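Local atomic coordinates of glycosyl hydrolases family 2, sugar binding domain protein (Bacteroides uniformis str. 3978 T3 ii, PDB entry 6D1P), a protein that probably hydrolyses O-glycosidic bonds as a glycoside hydrolase family 2 beta-glucuronidase of a human gut bacterium. Residues A[173-181]-A[429-437]; A[386-394]-A[442-450]. One frame throughout, in Å; residues are numbered along the deposited sequence.

How the contacts relate
The four segments come in the order 173-181, 386-394, 429-437 and 442-450, so contacts 1 and 2 interleave along the chain, and their centres lie about 10 Å apart. Contact 1 brings a loop of the sugar-binding domain to the end of strand 420-432 of the TIM-barrel domain; contact 2 stays within the barrel domain. Strands 382-386 and 420-432 are parallel neighbours in the barrel sheet: 386-394 leaves the first, 429-437 the end of the second, and helix 440-457 follows. Two probable hydrogen bonds tie the contacts together, Trp431 O to Gly392 N (2.7 Å) and Met181 O to Arg391 NH1 (2.9 Å). Loop 386-394 therefore links the domain junction to the barrel helix.

Contact 1: A[173-181]-A[429-437]; sequences DTEMIPSDM and NDWPGDFQT. With K (potassium ion), chain K; NA (sodium ion), chain D.
A sodium site at the subunit interface joins Thr174 to Asp434, with Thr174 OG1 2.6 Å and Asp434 O 2.7 Å from the ion. Water 4 and Ser44 of the second subunit supply further ligands. Thr174 OG1 sits between its backbone N and carbonyl carbon (chi1 64°), which turns the hydroxyl to the metal. Beside this site, Asp434 OD2 accepts a 2.9 Å hydrogen bond from Ser179 OG, which arrives 50° out of the carboxylate plane. Ser179 OG in turn accepts from Met181 N at 2.7 Å, closing an ST turn, while waters 2 and 3 also donate to Asp434 OD2. Replacing Asp434 by an alanine would probably take the shared acceptor from Ser179 OG and the two waters and leave Arg50 of the second subunit without its salt-bridge partner. The junction is between the sugar-binding and TIM-barrel domains, and the loop from the former is itself pinned by potassium, which binds the carbonyl oxygens of Asp173, Met176 and Pro178, the last following a cis peptide. At one border Glu175 OE2 meets the Phe435 ring at its edge, 3.1 Å from CE2, with carboxylate and ring planes 54° apart; Glu175 OE1 is hydrogen-bonded to Gly396 N. At the other, Met181 CE makes a methyl contact 3.5 Å from Trp431 NE1, and Met181 SD, 5.3 Å from the centroid of the Trp431 five-membered ring, an oblique Met-aromatic one.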
loop_
_atom_site.group_PDB
_atom_site.type_symbol
_atom_site.label_atom_id
_atom_site.label_comp_id
_atom_site.label_asym_id
_atom_site.label_seq_id
_atom_site.Cartn_x
_atom_site.Cartn_y
_atom_site.Cartn_z
ATOM N N ASP A 173 16.591 3.161 0.593
ATOM C CA ASP A 173 17.733 3.209 1.500
ATOM C C ASP A 173 18.918 3.812 0.755
ATOM O O ASP A 173 19.528 3.145 -0.088
ATOM C CB ASP A 173 18.035 1.806 2.014
ATOM C CG ASP A 173 19.189 1.761 2.986
ATOM O OD1 ASP A 173 19.849 2.795 3.215
ATOM O OD2 ASP A 173 19.436 0.658 3.524
ATOM N N THR A 174 19.277 5.059 1.079
ATOM C CA THR A 174 20.346 5.683 0.296
ATOM C C THR A 174 21.711 5.069 0.556
ATOM O O THR A 174 22.637 5.336 -0.215
ATOM C CB THR A 174 20.399 7.197 0.542
ATOM O OG1 THR A 174 20.746 7.472 1.909
ATOM C CG2 THR A 174 19.050 7.820 0.234
ATOM N N GLU A 175 21.855 4.250 1.593
ATOM C CA GLU A 175 23.106 3.570 1.898
ATOM C C GLU A 175 23.165 2.170 1.300
ATOM O O GLU A 175 24.027 1.369 1.681
ATOM C CB GLU A 175 23.315 3.514 3.417
ATOM C CG GLU A 175 23.536 4.882 4.054
ATOM C CD GLU A 175 24.866 5.559 3.640
ATOM O OE1 GLU A 175 25.832 4.865 3.222
ATOM O OE2 GLU A 175 24.950 6.807 3.754
ATOM N N MET A 176 22.251 1.867 0.385
ATOM C CA MET A 176 22.195 0.601 -0.328
ATOM C C MET A 176 22.259 0.883 -1.828
ATOM O O MET A 176 21.585 1.794 -2.320
ATOM C CB MET A 176 20.905 -0.152 0.037
ATOM C CG MET A 176 20.809 -1.562 -0.501
ATOM S SD MET A 176 19.232 -2.319 -0.066
ATOM C CE MET A 176 18.089 -1.403 -1.095
ATOM N N ILE A 177 23.071 0.123 -2.552
ATOM C CA ILE A 177 23.098 0.261 -4.010
ATOM C C ILE A 177 22.080 -0.731 -4.558
ATOM O O ILE A 177 21.856 -1.776 -3.925
ATOM C CB ILE A 177 24.504 0.021 -4.598
ATOM C CG1 ILE A 177 25.076 -1.335 -4.184
ATOM C CG2 ILE A 177 25.484 1.126 -4.202
ATOM C CD1 ILE A 177 26.276 -1.742 -5.041
ATOM N N PRO A 178 21.418 -0.450 -5.706
ATOM C CA PRO A 178 21.544 0.773 -6.507
ATOM C C PRO A 178 20.769 1.938 -5.943
ATOM O O PRO A 178 19.932 1.771 -5.073
ATOM C CB PRO A 178 20.933 0.370 -7.847
ATOM C CG PRO A 178 19.812 -0.554 -7.432
ATOM C CD PRO A 178 20.429 -1.373 -6.300
ATOM N N SER A 179 21.004 3.109 -6.506
ATOM C CA SER A 179 20.350 4.318 -6.051
ATOM C C SER A 179 18.929 4.399 -6.556
ATOM O O SER A 179 18.633 4.047 -7.709
ATOM C CB SER A 179 21.108 5.542 -6.542
ATOM O OG SER A 179 20.253 6.660 -6.555
ATOM N N ASP A 180 18.055 4.960 -5.716
ATOM C CA ASP A 180 16.698 5.179 -6.199
ATOM C C ASP A 180 16.621 6.264 -7.267
ATOM O O ASP A 180 15.539 6.514 -7.804
ATOM C CB ASP A 180 15.764 5.523 -5.035
ATOM C CG ASP A 180 15.277 4.280 -4.291
ATOM O OD1 ASP A 180 14.462 3.514 -4.859
ATOM O OD2 ASP A 180 15.725 4.067 -3.148
ATOM N N MET A 181 17.718 6.940 -7.579
ATOM C CA MET A 181 17.710 7.784 -8.762
ATOM C C MET A 181 17.792 6.977 -10.058
ATOM O O MET A 181 17.631 7.558 -11.135
ATOM C CB MET A 181 18.850 8.792 -8.669
ATOM C CG MET A 181 18.798 9.630 -7.389
ATOM S SD MET A 181 20.057 10.912 -7.316
ATOM C CE MET A 181 19.441 12.027 -8.583
ATOM N N ASN A 429 28.148 7.025 -12.601
ATOM C CA ASN A 429 28.557 7.449 -11.268
ATOM C C ASN A 429 28.882 8.940 -11.194
ATOM O O ASN A 429 29.255 9.426 -10.128
ATOM C CB ASN A 429 29.740 6.614 -10.794
ATOM C CG ASN A 429 29.401 5.144 -10.717
ATOM O OD1 ASN A 429 29.854 4.355 -11.548
ATOM N ND2 ASN A 429 28.592 4.763 -9.727
ATOM N N ASP A 430 28.761 9.671 -12.289
ATOM C CA ASP A 430 28.863 11.113 -12.247
ATOM C C ASP A 430 27.533 11.791 -11.914
ATOM O O ASP A 430 27.466 13.024 -11.945
ATOM C CB ASP A 430 29.375 11.629 -13.586
ATOM C CG ASP A 430 28.457 11.248 -14.739
ATOM O OD1 ASP A 430 27.415 10.580 -14.486
ATOM O OD2 ASP A 430 28.777 11.624 -15.895
ATOM N N TRP A 431 26.472 11.023 -11.633
ATOM C CA TRP A 431 25.159 11.595 -11.350
ATOM C C TRP A 431 25.000 11.785 -9.838
ATOM O O TRP A 431 24.886 10.788 -9.111
ATOM C CB TRP A 431 24.066 10.686 -11.894
ATOM C CG TRP A 431 22.766 11.360 -12.094
ATOM C CD1 TRP A 431 22.125 12.162 -11.210
ATOM C CD2 TRP A 431 21.916 11.269 -13.247
ATOM N NE1 TRP A 431 20.944 12.614 -11.741
ATOM C CE2 TRP A 431 20.782 12.072 -12.990
ATOM C CE3 TRP A 431 22.002 10.598 -14.469
ATOM C CZ2 TRP A 431 19.743 12.220 -13.909
ATOM C CZ3 TRP A 431 20.971 10.760 -15.386
ATOM C CH2 TRP A 431 19.865 11.571 -15.106
ATOM N N PRO A 432 25.021 13.011 -9.325
ATOM C CA PRO A 432 24.913 13.240 -7.878
ATOM C C PRO A 432 23.472 13.331 -7.382
ATOM O O PRO A 432 22.533 13.484 -8.153
ATOM C CB PRO A 432 25.595 14.606 -7.701
ATOM C CG PRO A 432 25.325 15.303 -8.962
ATOM C CD PRO A 432 25.399 14.241 -10.044
ATOM N N GLY A 433 23.322 13.283 -6.055
ATOM C CA GLY A 433 22.055 13.682 -5.468
ATOM C C GLY A 433 21.583 12.930 -4.241
ATOM O O GLY A 433 20.757 13.441 -3.468
ATOM N N ASP A 434 22.083 11.711 -4.047
ATOM C CA ASP A 434 21.626 10.933 -2.907
ATOM C C ASP A 434 22.241 11.395 -1.591
ATOM O O ASP A 434 21.724 11.036 -0.538
ATOM C CB ASP A 434 21.910 9.447 -3.138
ATOM C CG ASP A 434 20.732 8.726 -3.777
ATOM O OD1 ASP A 434 19.793 9.418 -4.243
ATOM O OD2 ASP A 434 20.735 7.473 -3.796
ATOM N N PHE A 435 23.329 12.165 -1.617
ATOM C CA PHE A 435 23.939 12.704 -0.405
ATOM C C PHE A 435 24.184 14.197 -0.579
ATOM O O PHE A 435 24.146 14.720 -1.697
ATOM C CB PHE A 435 25.244 11.977 -0.050
ATOM C CG PHE A 435 25.094 10.475 -0.016
ATOM C CD1 PHE A 435 25.313 9.717 -1.163
ATOM C CD2 PHE A 435 24.670 9.825 1.147
ATOM C CE1 PHE A 435 25.162 8.343 -1.157
ATOM C CE2 PHE A 435 24.511 8.448 1.165
ATOM C CZ PHE A 435 24.761 7.700 0.008
ATOM N N GLN A 436 24.377 14.890 0.558
ATOM C CA GLN A 436 24.692 16.314 0.540
ATOM C C GLN A 436 26.050 16.604 -0.095
ATOM O O GLN A 436 26.275 17.714 -0.585
ATOM C CB GLN A 436 24.666 16.865 1.962
ATOM C CG GLN A 436 23.437 16.444 2.731
ATOM C CD GLN A 436 23.390 17.006 4.143
ATOM O OE1 GLN A 436 23.246 18.221 4.344
ATOM N NE2 GLN A 436 23.507 16.121 5.134
ATOM N N THR A 437 26.955 15.645 -0.086
ATOM C CA THR A 437 28.262 15.781 -0.701
ATOM C C THR A 437 28.321 14.995 -2.000
ATOM O O THR A 437 27.545 14.068 -2.238
ATOM C CB THR A 437 29.364 15.255 0.216
ATOM O OG1 THR A 437 29.326 13.817 0.194
ATOM C CG2 THR A 437 29.174 15.760 1.649
HETATM K K K K . 19.269 2.704 -2.760
HETATM NA NA NA D . 21.092 10.076 1.904
HETATM O O HOH W 1 16.808 2.272 -1.941
HETATM O O HOH W 2 22.818 6.179 -2.650
HETATM O O HOH W 3 19.042 5.871 -3.021
HETATM O O HOH W 4 22.763 10.880 4.156
#

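Contact 2: A[386-394]-A[442-450]; sequences EIPWCRGGL and SIRAFMGEL
Trp389 drives the six-membered part of its indole against helix 440-457, meeting Ile443, Phe446, Met447 and Leu450. Phe446 comes edge-on over one indole face, its CD2 3.6 Å from Trp389 CH2. The planes stand at 72° and the centroids 5.2 Å apart, the evidence for a T-shaped pair. Met447, bent at chi2 and chi3, brings its methyl CE to 3.4 Å from Trp389 CZ3, while Met447 SD, 5.0 Å from the centroid of the Trp389 six-membered ring, makes an oblique Met-aromatic contact. Leu450 CD1 touches both Trp389 CE3, at 3.7 Å, and the methyl CD1 of Ile387. The pieces joined are a TIM-barrel loop, just after strand 382-386, and the helix that follows the neighbouring strand 420-432. Within the loop, Trp389 NE1 donates to Gly393 O at 3.2 Å, in the carbonyl plane though tilted 16° from the indole plane, which is likely to restrain the rotation of the indole. Toward Ser442 the contact is more open to solvent, Leu394 and Ser442 both being partly exposed. With CG opposite its backbone N (chi1 172°), Leu394 extends over the helix: CD1 lies 3.6 Å from Phe446 CD2, and CD2 rests 3.7 Å from Ser442 O, with Tyr399 a further neighbour. Ser442 OG is hydrogen-bonded to Glu439.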
loop_
_atom_site.group_PDB
_atom_site.type_symbol
_atom_site.label_atom_id
_atom_site.label_comp_id
_atom_site.label_asym_id
_atom_site.label_seq_id
_atom_site.Cartn_x
_atom_site.Cartn_y
_atom_site.Cartn_z
ATOM N N GLU A 386 27.426 -6.023 -14.845
ATOM C CA GLU A 386 27.965 -5.019 -13.927
ATOM C C GLU A 386 27.273 -5.095 -12.573
ATOM O O GLU A 386 26.168 -5.644 -12.448
ATOM C CB GLU A 386 27.802 -3.588 -14.470
ATOM C CG GLU A 386 26.361 -3.082 -14.539
ATOM C CD GLU A 386 26.210 -1.881 -15.461
ATOM O OE1 GLU A 386 26.916 -1.831 -16.515
ATOM O OE2 GLU A 386 25.372 -1.001 -15.157
ATOM N N ILE A 387 27.920 -4.505 -11.566
ATOM C CA ILE A 387 27.317 -4.341 -10.239
ATOM C C ILE A 387 26.416 -3.114 -10.205
ATOM O O ILE A 387 26.613 -2.170 -10.986
ATOM C CB ILE A 387 28.376 -4.232 -9.134
ATOM C CG1 ILE A 387 29.410 -3.142 -9.458
ATOM C CG2 ILE A 387 28.989 -5.586 -8.855
ATOM C CD1 ILE A 387 30.135 -2.631 -8.205
ATOM N N PRO A 388 25.427 -3.069 -9.293
ATOM C CA PRO A 388 24.462 -1.965 -9.325
ATOM C C PRO A 388 24.938 -0.705 -8.610
ATOM O O PRO A 388 24.140 -0.033 -7.939
ATOM C CB PRO A 388 23.210 -2.576 -8.662
ATOM C CG PRO A 388 23.690 -3.714 -7.863
ATOM C CD PRO A 388 25.048 -4.119 -8.325
ATOM N N TRP A 389 26.224 -0.363 -8.746
ATOM C CA TRP A 389 26.695 0.973 -8.369
ATOM C C TRP A 389 26.238 1.926 -9.474
ATOM O O TRP A 389 26.957 2.238 -10.426
ATOM C CB TRP A 389 28.206 1.002 -8.171
ATOM C CG TRP A 389 28.659 2.273 -7.525
ATOM C CD1 TRP A 389 27.884 3.150 -6.829
ATOM C CD2 TRP A 389 29.981 2.823 -7.526
ATOM N NE1 TRP A 389 28.633 4.205 -6.393
ATOM C CE2 TRP A 389 29.928 4.029 -6.804
ATOM C CE3 TRP A 389 31.202 2.411 -8.061
ATOM C CZ2 TRP A 389 31.053 4.833 -6.600
ATOM C CZ3 TRP A 389 32.318 3.206 -7.864
ATOM C CH2 TRP A 389 32.235 4.409 -7.137
ATOM N N CYS A 390 25.001 2.386 -9.342
ATOM C CA CYS A 390 24.281 3.043 -10.428
ATOM C C CYS A 390 23.662 4.330 -9.889
ATOM O O CYS A 390 22.616 4.286 -9.234
ATOM C CB CYS A 390 23.232 2.092 -11.001
ATOM S SG CYS A 390 22.215 2.727 -12.332
ATOM N N ARG A 391 24.328 5.460 -10.164
ATOM C CA ARG A 391 23.901 6.817 -9.818
ATOM C C ARG A 391 23.997 7.124 -8.324
ATOM O O ARG A 391 24.120 6.215 -7.493
ATOM C CB ARG A 391 22.474 7.100 -10.294
ATOM C CG ARG A 391 22.312 7.130 -11.821
ATOM C CD ARG A 391 20.889 7.478 -12.256
ATOM N NE ARG A 391 20.834 7.540 -13.713
ATOM C CZ ARG A 391 19.745 7.825 -14.425
ATOM N NH1 ARG A 391 18.582 8.074 -13.815
ATOM N NH2 ARG A 391 19.825 7.864 -15.760
ATOM N N GLY A 392 24.028 8.426 -8.002
ATOM C CA GLY A 392 23.742 8.937 -6.677
ATOM C C GLY A 392 24.936 9.453 -5.904
ATOM O O GLY A 392 24.747 10.221 -4.950
ATOM N N GLY A 393 26.151 9.054 -6.275
ATOM C CA GLY A 393 27.332 9.439 -5.537
ATOM C C GLY A 393 27.997 8.244 -4.891
ATOM O O GLY A 393 28.297 7.254 -5.561
ATOM N N LEU A 394 28.201 8.308 -3.579
ATOM C CA LEU A 394 28.951 7.270 -2.885
ATOM C C LEU A 394 28.633 7.366 -1.402
ATOM O O LEU A 394 28.672 8.462 -0.830
ATOM C CB LEU A 394 30.456 7.424 -3.135
ATOM C CG LEU A 394 31.423 6.533 -2.345
ATOM C CD1 LEU A 394 31.335 5.073 -2.784
ATOM C CD2 LEU A 394 32.834 7.048 -2.480
ATOM N N SER A 442 36.949 10.922 -4.034
ATOM C CA SER A 442 36.549 9.726 -3.304
ATOM C C SER A 442 35.936 8.693 -4.236
ATOM O O SER A 442 36.114 7.489 -4.040
ATOM C CB SER A 442 35.555 10.087 -2.198
ATOM O OG SER A 442 36.063 11.121 -1.393
ATOM N N ILE A 443 35.187 9.142 -5.237
ATOM C CA ILE A 443 34.606 8.210 -6.196
ATOM C C ILE A 443 35.706 7.571 -7.040
ATOM O O ILE A 443 35.742 6.346 -7.214
ATOM C CB ILE A 443 33.548 8.924 -7.059
ATOM C CG1 ILE A 443 32.345 9.306 -6.201
ATOM C CG2 ILE A 443 33.092 8.032 -8.201
ATOM C CD1 ILE A 443 31.378 10.234 -6.886
ATOM N N ARG A 444 36.631 8.391 -7.553
ATOM C CA ARG A 444 37.819 7.855 -8.212
ATOM C C ARG A 444 38.493 6.799 -7.345
ATOM O O ARG A 444 38.777 5.685 -7.806
ATOM C CB ARG A 444 38.811 8.983 -8.529
ATOM C CG ARG A 444 38.882 9.397 -9.979
ATOM C CD ARG A 444 40.081 10.309 -10.246
ATOM N NE ARG A 444 41.318 9.589 -10.557
ATOM C CZ ARG A 444 41.571 9.005 -11.730
ATOM N NH1 ARG A 444 40.663 9.028 -12.701
ATOM N NH2 ARG A 444 42.729 8.395 -11.941
ATOM N N ALA A 445 38.742 7.132 -6.075
ATOM C CA ALA A 445 39.477 6.228 -5.201
ATOM C C ALA A 445 38.759 4.895 -5.065
ATOM O O ALA A 445 39.375 3.833 -5.149
ATOM C CB ALA A 445 39.675 6.875 -3.829
ATOM N N PHE A 446 37.444 4.929 -4.838
ATOM C CA PHE A 446 36.708 3.679 -4.693
ATOM C C PHE A 446 36.558 2.966 -6.034
ATOM O O PHE A 446 36.618 1.733 -6.096
ATOM C CB PHE A 446 35.347 3.946 -4.055
ATOM C CG PHE A 446 34.575 2.699 -3.735
ATOM C CD1 PHE A 446 35.081 1.768 -2.844
ATOM C CD2 PHE A 446 33.349 2.453 -4.332
ATOM C CE1 PHE A 446 34.381 0.612 -2.559
ATOM C CE2 PHE A 446 32.639 1.306 -4.048
ATOM C CZ PHE A 446 33.158 0.380 -3.165
ATOM N N MET A 447 36.373 3.717 -7.119
ATOM C CA MET A 447 36.374 3.087 -8.434
ATOM C C MET A 447 37.685 2.348 -8.680
ATOM O O MET A 447 37.689 1.214 -9.175
ATOM C CB MET A 447 36.142 4.128 -9.532
ATOM C CG MET A 447 35.926 3.522 -10.912
ATOM S SD MET A 447 34.356 2.613 -11.015
ATOM C CE MET A 447 33.213 3.992 -11.099
ATOM N N GLY A 448 38.813 2.961 -8.310
ATOM C CA GLY A 448 40.100 2.314 -8.525
ATOM C C GLY A 448 40.284 1.091 -7.657
ATOM O O GLY A 448 40.900 0.114 -8.081
ATOM N N GLU A 449 39.749 1.121 -6.432
ATOM C CA GLU A 449 39.771 -0.072 -5.590
ATOM C C GLU A 449 38.973 -1.208 -6.227
ATOM O O GLU A 449 39.398 -2.370 -6.202
ATOM C CB GLU A 449 39.215 0.247 -4.197
ATOM C CG GLU A 449 39.083 -0.990 -3.298
ATOM C CD GLU A 449 38.408 -0.732 -1.941
ATOM O OE1 GLU A 449 38.267 0.438 -1.512
ATOM O OE2 GLU A 449 38.030 -1.728 -1.291
ATOM N N LEU A 450 37.798 -0.884 -6.780
ATOM C CA LEU A 450 36.955 -1.902 -7.403
ATOM C C LEU A 450 37.618 -2.472 -8.648
ATOM O O LEU A 450 37.599 -3.686 -8.856
ATOM C CB LEU A 450 35.571 -1.328 -7.742
ATOM C CG LEU A 450 34.616 -1.084 -6.560
ATOM C CD1 LEU A 450 33.294 -0.432 -7.029
ATOM C CD2 LEU A 450 34.320 -2.374 -5.796
#